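Endo alpha-1,4 polygalactosaminidase (Neosartorya fumigata, PDB 6OJ1) cleaves alpha-1,4-linked galactosamine polymers internally as a (beta/alpha)-barrel glycoside hydrolase of family GH114, and so disrupts microbial biofilms. Local coordinates at residues 126-129 with 130-133; 216-219 with 220-224. One frame throughout, in Å; residues are numbered along the deposited sequence.

Contact 1: residues 126-129 with 130-133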
ATOM      1  N   VAL A 126      -0.204 -11.473  15.826  1.00 20.82           N
ATOM      2  CA  VAL A 126      -0.316 -10.741  14.569  1.00 16.12           C
ATOM      3  C   VAL A 126       0.994 -10.030  14.254  1.00 18.01           C
ATOM      4  O   VAL A 126       1.498 -10.082  13.121  1.00 16.55           O
ATOM      5  CB  VAL A 126      -1.497  -9.751  14.636  1.00 18.96           C
ATOM      6  CG1 VAL A 126      -1.461  -8.774  13.428  1.00 16.60           C
ATOM      7  CG2 VAL A 126      -2.825 -10.531  14.623  1.00 17.85           C
ATOM      8  N   ARG A 127       1.560  -9.351  15.246  1.00 20.26           N
ATOM      9  CA  ARG A 127       2.809  -8.633  15.016  1.00 18.97           C
ATOM     10  C   ARG A 127       3.931  -9.582  14.600  1.00 18.65           C
ATOM     11  O   ARG A 127       4.711  -9.262  13.694  1.00 17.78           O
ATOM     12  CB  ARG A 127       3.156  -7.820  16.260  1.00 17.44           C
ATOM     13  CG  ARG A 127       2.174  -6.660  16.389  1.00 19.22           C
ATOM     14  CD  ARG A 127       2.587  -5.705  17.472  1.00 24.53           C
ATOM     15  NE  ARG A 127       1.765  -4.497  17.457  1.00 23.39           N
ATOM     16  CZ  ARG A 127       2.185  -3.331  17.941  1.00 24.26           C
ATOM     17  NH1 ARG A 127       3.415  -3.234  18.438  1.00 23.70           N
ATOM     18  NH2 ARG A 127       1.396  -2.268  17.916  1.00 23.86           N
ATOM     19  N   GLN A 128       3.993 -10.778  15.198  1.00 18.23           N
ATOM     20  CA  GLN A 128       5.034 -11.726  14.805  1.00 16.18           C
ATOM     21  C   GLN A 128       4.805 -12.237  13.385  1.00 17.51           C
ATOM     22  O   GLN A 128       5.766 -12.440  12.641  1.00 18.66           O
ATOM     23  CB  GLN A 128       5.120 -12.893  15.787  1.00 21.34           C
ATOM     24  CG  GLN A 128       6.282 -13.861  15.493  1.00 25.36           C
ATOM     25  CD  GLN A 128       7.646 -13.181  15.493  1.00 29.44           C
ATOM     26  OE1 GLN A 128       8.052 -12.593  16.495  1.00 26.51           O
ATOM     27  NE2 GLN A 128       8.359 -13.264  14.369  1.00 29.84           N
ATOM     28  N   ILE A 129       3.547 -12.464  12.997  1.00 18.17           N
ATOM     29  CA  ILE A 129       3.272 -12.864  11.616  1.00 15.85           C
ATOM     30  C   ILE A 129       3.737 -11.777  10.654  1.00 20.82           C
ATOM     31  O   ILE A 129       4.325 -12.067   9.600  1.00 17.73           O
ATOM     32  CB  ILE A 129       1.774 -13.183  11.427  1.00 15.00           C
ATOM     33  CG1 ILE A 129       1.388 -14.439  12.217  1.00 18.92           C
ATOM     34  CG2 ILE A 129       1.423 -13.358   9.911  1.00 14.97           C
ATOM     35  CD1 ILE A 129      -0.128 -14.593  12.372  1.00 19.50           C
ATOM     36  N   MET A 130       3.489 -10.506  10.996  1.00 14.71           N
ATOM     37  CA  MET A 130       3.934  -9.431  10.112  1.00 18.83           C
ATOM     38  C   MET A 130       5.453  -9.347  10.056  1.00 17.98           C
ATOM     39  O   MET A 130       6.007  -9.005   9.002  1.00 17.40           O
ATOM     40  CB  MET A 130       3.339  -8.085  10.536  1.00 17.71           C
ATOM     41  CG  MET A 130       1.801  -8.088  10.480  1.00 19.91           C
ATOM     42  SD  MET A 130       1.152  -8.793   8.940  1.00 18.62           S
ATOM     43  CE  MET A 130      -0.488  -9.338   9.461  1.00 20.27           C
ATOM     44  N   LEU A 131       6.141  -9.648  11.161  1.00 18.37           N
ATOM     45  CA  LEU A 131       7.599  -9.738  11.099  1.00 18.26           C
ATOM     46  C   LEU A 131       8.039 -10.864  10.181  1.00 18.58           C
ATOM     47  O   LEU A 131       9.006 -10.711   9.431  1.00 18.43           O
ATOM     48  CB  LEU A 131       8.193  -9.950  12.490  1.00 19.62           C
ATOM     49  CG  LEU A 131       8.056  -8.799  13.479  1.00 19.13           C
ATOM     50  CD1 LEU A 131       8.668  -9.213  14.798  1.00 21.94           C
ATOM     51  CD2 LEU A 131       8.742  -7.553  12.926  1.00 19.59           C
ATOM     52  N   ASP A 132       7.350 -12.012  10.238  1.00 16.29           N
ATOM     53  CA  ASP A 132       7.653 -13.104   9.306  1.00 17.29           C
ATOM     54  C   ASP A 132       7.448 -12.664   7.852  1.00 19.50           C
ATOM     55  O   ASP A 132       8.233 -13.031   6.965  1.00 18.79           O
ATOM     56  CB  ASP A 132       6.772 -14.325   9.593  1.00 18.29           C
ATOM     57  CG  ASP A 132       7.054 -14.986  10.935  1.00 28.87           C
ATOM     58  OD1 ASP A 132       8.038 -14.633  11.616  1.00 27.72           O
ATOM     59  OD2 ASP A 132       6.249 -15.870  11.311  1.00 27.45           O
ATOM     60  N   ARG A 133       6.385 -11.894   7.586  1.00 16.23           N
ATOM     61  CA  ARG A 133       6.133 -11.422   6.227  1.00 17.17           C
ATOM     62  C   ARG A 133       7.187 -10.413   5.797  1.00 18.27           C
ATOM     63  O   ARG A 133       7.607 -10.419   4.634  1.00 17.33           O
ATOM     64  CB  ARG A 133       4.725 -10.823   6.123  1.00 16.53           C
ATOM     65  CG  ARG A 133       3.613 -11.897   6.160  1.00 15.63           C
ATOM     66  CD  ARG A 133       2.206 -11.286   6.194  1.00 16.55           C
ATOM     67  NE  ARG A 133       1.174 -12.322   6.160  1.00 14.81           N
ATOM     68  CZ  ARG A 133      -0.125 -12.084   5.994  1.00 16.78           C
ATOM     69  NH1 ARG A 133      -0.580 -10.837   5.880  1.00 15.97           N
ATOM     70  NH2 ARG A 133      -0.981 -13.105   5.954  1.00 18.16           N
TER

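Contact 2: residues 216-219 with 220-224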
ATOM      1  N   THR A 216      -5.280  16.452   2.517  1.00 27.56           N
ATOM      2  CA  THR A 216      -4.767  15.732   3.674  1.00 29.87           C
ATOM      3  C   THR A 216      -3.449  15.049   3.339  1.00 30.39           C
ATOM      4  O   THR A 216      -2.497  15.085   4.128  1.00 28.95           O
ATOM      5  CB  THR A 216      -5.805  14.716   4.159  1.00 30.22           C
ATOM      6  OG1 THR A 216      -6.964  15.417   4.634  1.00 34.91           O
ATOM      7  CG2 THR A 216      -5.242  13.858   5.295  1.00 31.42           C
ATOM      8  N   TYR A 217      -3.368  14.447   2.156  1.00 27.03           N
ATOM      9  CA  TYR A 217      -2.204  13.666   1.766  1.00 25.94           C
ATOM     10  C   TYR A 217      -1.105  14.508   1.132  1.00 32.79           C
ATOM     11  O   TYR A 217       0.030  14.027   1.015  1.00 27.40           O
ATOM     12  CB  TYR A 217      -2.654  12.539   0.834  1.00 22.03           C
ATOM     13  CG  TYR A 217      -3.597  11.606   1.556  1.00 26.14           C
ATOM     14  CD1 TYR A 217      -3.104  10.537   2.296  1.00 22.57           C
ATOM     15  CD2 TYR A 217      -4.976  11.831   1.559  1.00 24.35           C
ATOM     16  CE1 TYR A 217      -3.949   9.684   2.977  1.00 22.36           C
ATOM     17  CE2 TYR A 217      -5.839  10.984   2.256  1.00 23.81           C
ATOM     18  CZ  TYR A 217      -5.309   9.915   2.962  1.00 26.10           C
ATOM     19  OH  TYR A 217      -6.131   9.068   3.664  1.00 25.78           O
ATOM     20  N   ALA A 218      -1.404  15.757   0.761  1.00 31.68           N
ATOM     21  CA  ALA A 218      -0.416  16.636   0.147  1.00 35.97           C
ATOM     22  C   ALA A 218       0.723  17.004   1.087  1.00 36.03           C
ATOM     23  O   ALA A 218       1.734  17.538   0.618  1.00 32.84           O
ATOM     24  CB  ALA A 218      -1.096  17.909  -0.364  1.00 35.40           C
ATOM     25  N   VAL A 219       0.594  16.738   2.391  1.00 29.95           N
ATOM     26  CA  VAL A 219       1.698  16.988   3.313  1.00 25.97           C
ATOM     27  C   VAL A 219       2.902  16.094   3.012  1.00 26.19           C
ATOM     28  O   VAL A 219       4.035  16.443   3.358  1.00 31.78           O
ATOM     29  CB  VAL A 219       1.217  16.821   4.781  1.00 30.06           C
ATOM     30  CG1 VAL A 219       0.740  15.399   5.056  1.00 28.17           C
ATOM     31  CG2 VAL A 219       2.311  17.206   5.754  1.00 46.59           C
ATOM     32  N   PHE A 220       2.696  14.956   2.338  1.00 25.25           N
ATOM     33  CA  PHE A 220       3.842  14.113   1.997  1.00 28.64           C
ATOM     34  C   PHE A 220       4.770  14.822   1.022  1.00 35.01           C
ATOM     35  O   PHE A 220       5.959  14.995   1.345  1.00 32.68           O
ATOM     36  CB  PHE A 220       3.365  12.747   1.489  1.00 29.19           C
ATOM     37  CG  PHE A 220       2.981  11.790   2.586  1.00 25.31           C
ATOM     38  CD1 PHE A 220       1.697  11.806   3.120  1.00 27.56           C
ATOM     39  CD2 PHE A 220       3.915  10.897   3.107  1.00 23.37           C
ATOM     40  CE1 PHE A 220       1.338  10.940   4.135  1.00 21.29           C
ATOM     41  CE2 PHE A 220       3.562  10.011   4.127  1.00 24.32           C
ATOM     42  CZ  PHE A 220       2.277  10.031   4.642  1.00 23.13           C
ATOM     43  N   PRO A 221       4.319  15.268  -0.160  1.00 32.91           N
ATOM     44  CA  PRO A 221       5.250  15.988  -1.044  1.00 31.49           C
ATOM     45  C   PRO A 221       5.723  17.309  -0.476  1.00 38.50           C
ATOM     46  O   PRO A 221       6.840  17.736  -0.792  1.00 39.74           O
ATOM     47  CB  PRO A 221       4.443  16.169  -2.343  1.00 32.83           C
ATOM     48  CG  PRO A 221       3.028  15.971  -1.958  1.00 38.52           C
ATOM     49  CD  PRO A 221       3.039  14.989  -0.844  1.00 30.90           C
ATOM     50  N   GLN A 222       4.921  17.966   0.365  1.00 34.68           N
ATOM     51  CA  GLN A 222       5.400  19.151   1.064  1.00 36.67           C
ATOM     52  C   GLN A 222       6.607  18.835   1.935  1.00 43.31           C
ATOM     53  O   GLN A 222       7.401  19.734   2.232  1.00 46.20           O
ATOM     54  CB  GLN A 222       4.263  19.764   1.893  1.00 38.72           C
ATOM     55  CG  GLN A 222       3.134  20.358   1.039  1.00 43.20           C
ATOM     56  CD  GLN A 222       1.859  20.682   1.823  1.00 48.90           C
ATOM     57  OE1 GLN A 222       1.791  20.500   3.040  1.00 42.63           O
ATOM     58  NE2 GLN A 222       0.842  21.166   1.115  1.00 56.83           N
ATOM     59  N   ASN A 223       6.773  17.573   2.337  1.00 38.30           N
ATOM     60  CA  ASN A 223       7.954  17.121   3.061  1.00 37.32           C
ATOM     61  C   ASN A 223       8.854  16.237   2.206  1.00 35.31           C
ATOM     62  O   ASN A 223       9.615  15.424   2.746  1.00 37.55           O
ATOM     63  CB  ASN A 223       7.543  16.398   4.340  1.00 43.83           C
ATOM     64  CG  ASN A 223       6.947  17.338   5.362  1.00 52.66           C
ATOM     65  OD1 ASN A 223       7.655  17.872   6.215  1.00 57.94           O
ATOM     66  ND2 ASN A 223       5.640  17.567   5.268  1.00 45.19           N
ATOM     67  N   GLY A 224       8.783  16.371   0.884  1.00 34.47           N
ATOM     68  CA  GLY A 224       9.693  15.649   0.018  1.00 33.53           C
ATOM     69  C   GLY A 224       9.381  14.186  -0.192  1.00 36.65           C
ATOM     70  O   GLY A 224      10.264  13.431  -0.612  1.00 35.78           O
TER

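Contact 1: residues 126-129 with 130-133
Gln128 and Asp132, one turn apart on helix 124-140, are joined through their side chains. Gln128 NE2 donates to Asp132 OD1 at 3.1 Å. This is an i to i+4 side-chain hydrogen bond on an alpha-helix that packs against the barrel of this glycoside hydrolase. The acceptor lies in the amide plane of Gln128, but the N-H meets OD1 from above the carboxylate plane, and the two flat groups are turned 48° apart. Gln128 reaches over because CG is anti to the backbone N (chi1 -175°) and the chain then bends at chi2. The other carboxylate oxygen, OD2, makes a salt bridge to Lys100, so each carboxylate oxygen has a partner.

Four backbone bonds follow the i to i+4 pattern of the alpha-helix. In one of them Asp132 N donates to Gln128 O at 2.9 Å, so the same two residues are tied twice. Arg133 N likewise binds Ile129 O, and its side chain runs beside that of Ile129, pointing the same way. Ile129 CG2 comes within 3.9 Å of Arg133 NE, which forms a salt bridge with Asp97.

Leu131 crosses Gln128 at about a right angle, its CD1 lying 3.8 Å from Gln128 OE1, and meets Phe172 and Ala176 of helix 163-179. Met130 reaches Leu173 of that helix and also Phe86 of strand 81-87. Its chain bends at chi2 and lies alongside Val126, both touching Leu119. The methyl groups Val126 CG1 and Met130 CE meet at 4.1 Å.

Contact 2: residues 216-219 with 220-224
Val219 and Asn223 lie obliquely across one another, and the amide of Asn223 turns back to the Val219 carbonyl. Asn223 ND2 donates to Val219 O at 2.7 Å in a nearly straight bond (N-H...O 174°). The oxygen lies in the amide plane, whereas the donor is tilted 20° from the carbonyl plane. Asn223 N also reaches Val219 O, but only weakly. Asn223 ND2 also lies 3.4 Å from Val219 CG2, the methyl anti to the backbone N.

The other methyl of Val219 serves a different neighbour. With chi1 at 62°, CG1 sits between the backbone N and the carbonyl carbon, and it comes within 4.2 Å of Phe220 CD1. The Phe220 ring presents its edge to Tyr217 O, which lies near the ring plane, 3.5 Å from CD1. That carbonyl also accepts Phe220 N, from above its plane.

The segment is a short, irregular helical stretch between strands 202-206 and 227-231 of the barrel. It ends in a Schellman motif, with Gly224 at positive phi as the C-prime residue. Gly224 N binds Pro221 O, and Lys225 N returns to Phe220 O. The Phe220 side chain touches Ile193 of helix 193-196, Met200 and Val227 of strand 227-231.

Gln222 extends back along the turn beyond CG. Its end passes Ala218, with NE2 4.1 Å from Ala218 CB, and OE1 lies 3.5 Å from Val219 CA. Pro221 CG and CD lie against the Ala218 carbonyl, CD 3.2 Å from Ala218 O.

Overall arrangement
From the N terminus, the chain passes through strands 42-45, 59-63 and 81-87 of the barrel and then the small antiparallel sheet 90-92, 106-109 and 116-119. Contact 1 follows on helix 124-140, which leads into strand 144-148. Its side chains touch strand 116-119 of that sheet, strand 81-87 and helix 163-179. Contact 2 comes much later, between strands 202-206 and 227-231, and meets helix 193-196. Each contact spans adjacent residues, so it closes a turn of backbone and no long loop. The two lie in series, neither nested nor crossing. Their centres are 29 Å apart and their nearest atoms about 18 Å, so they do not touch.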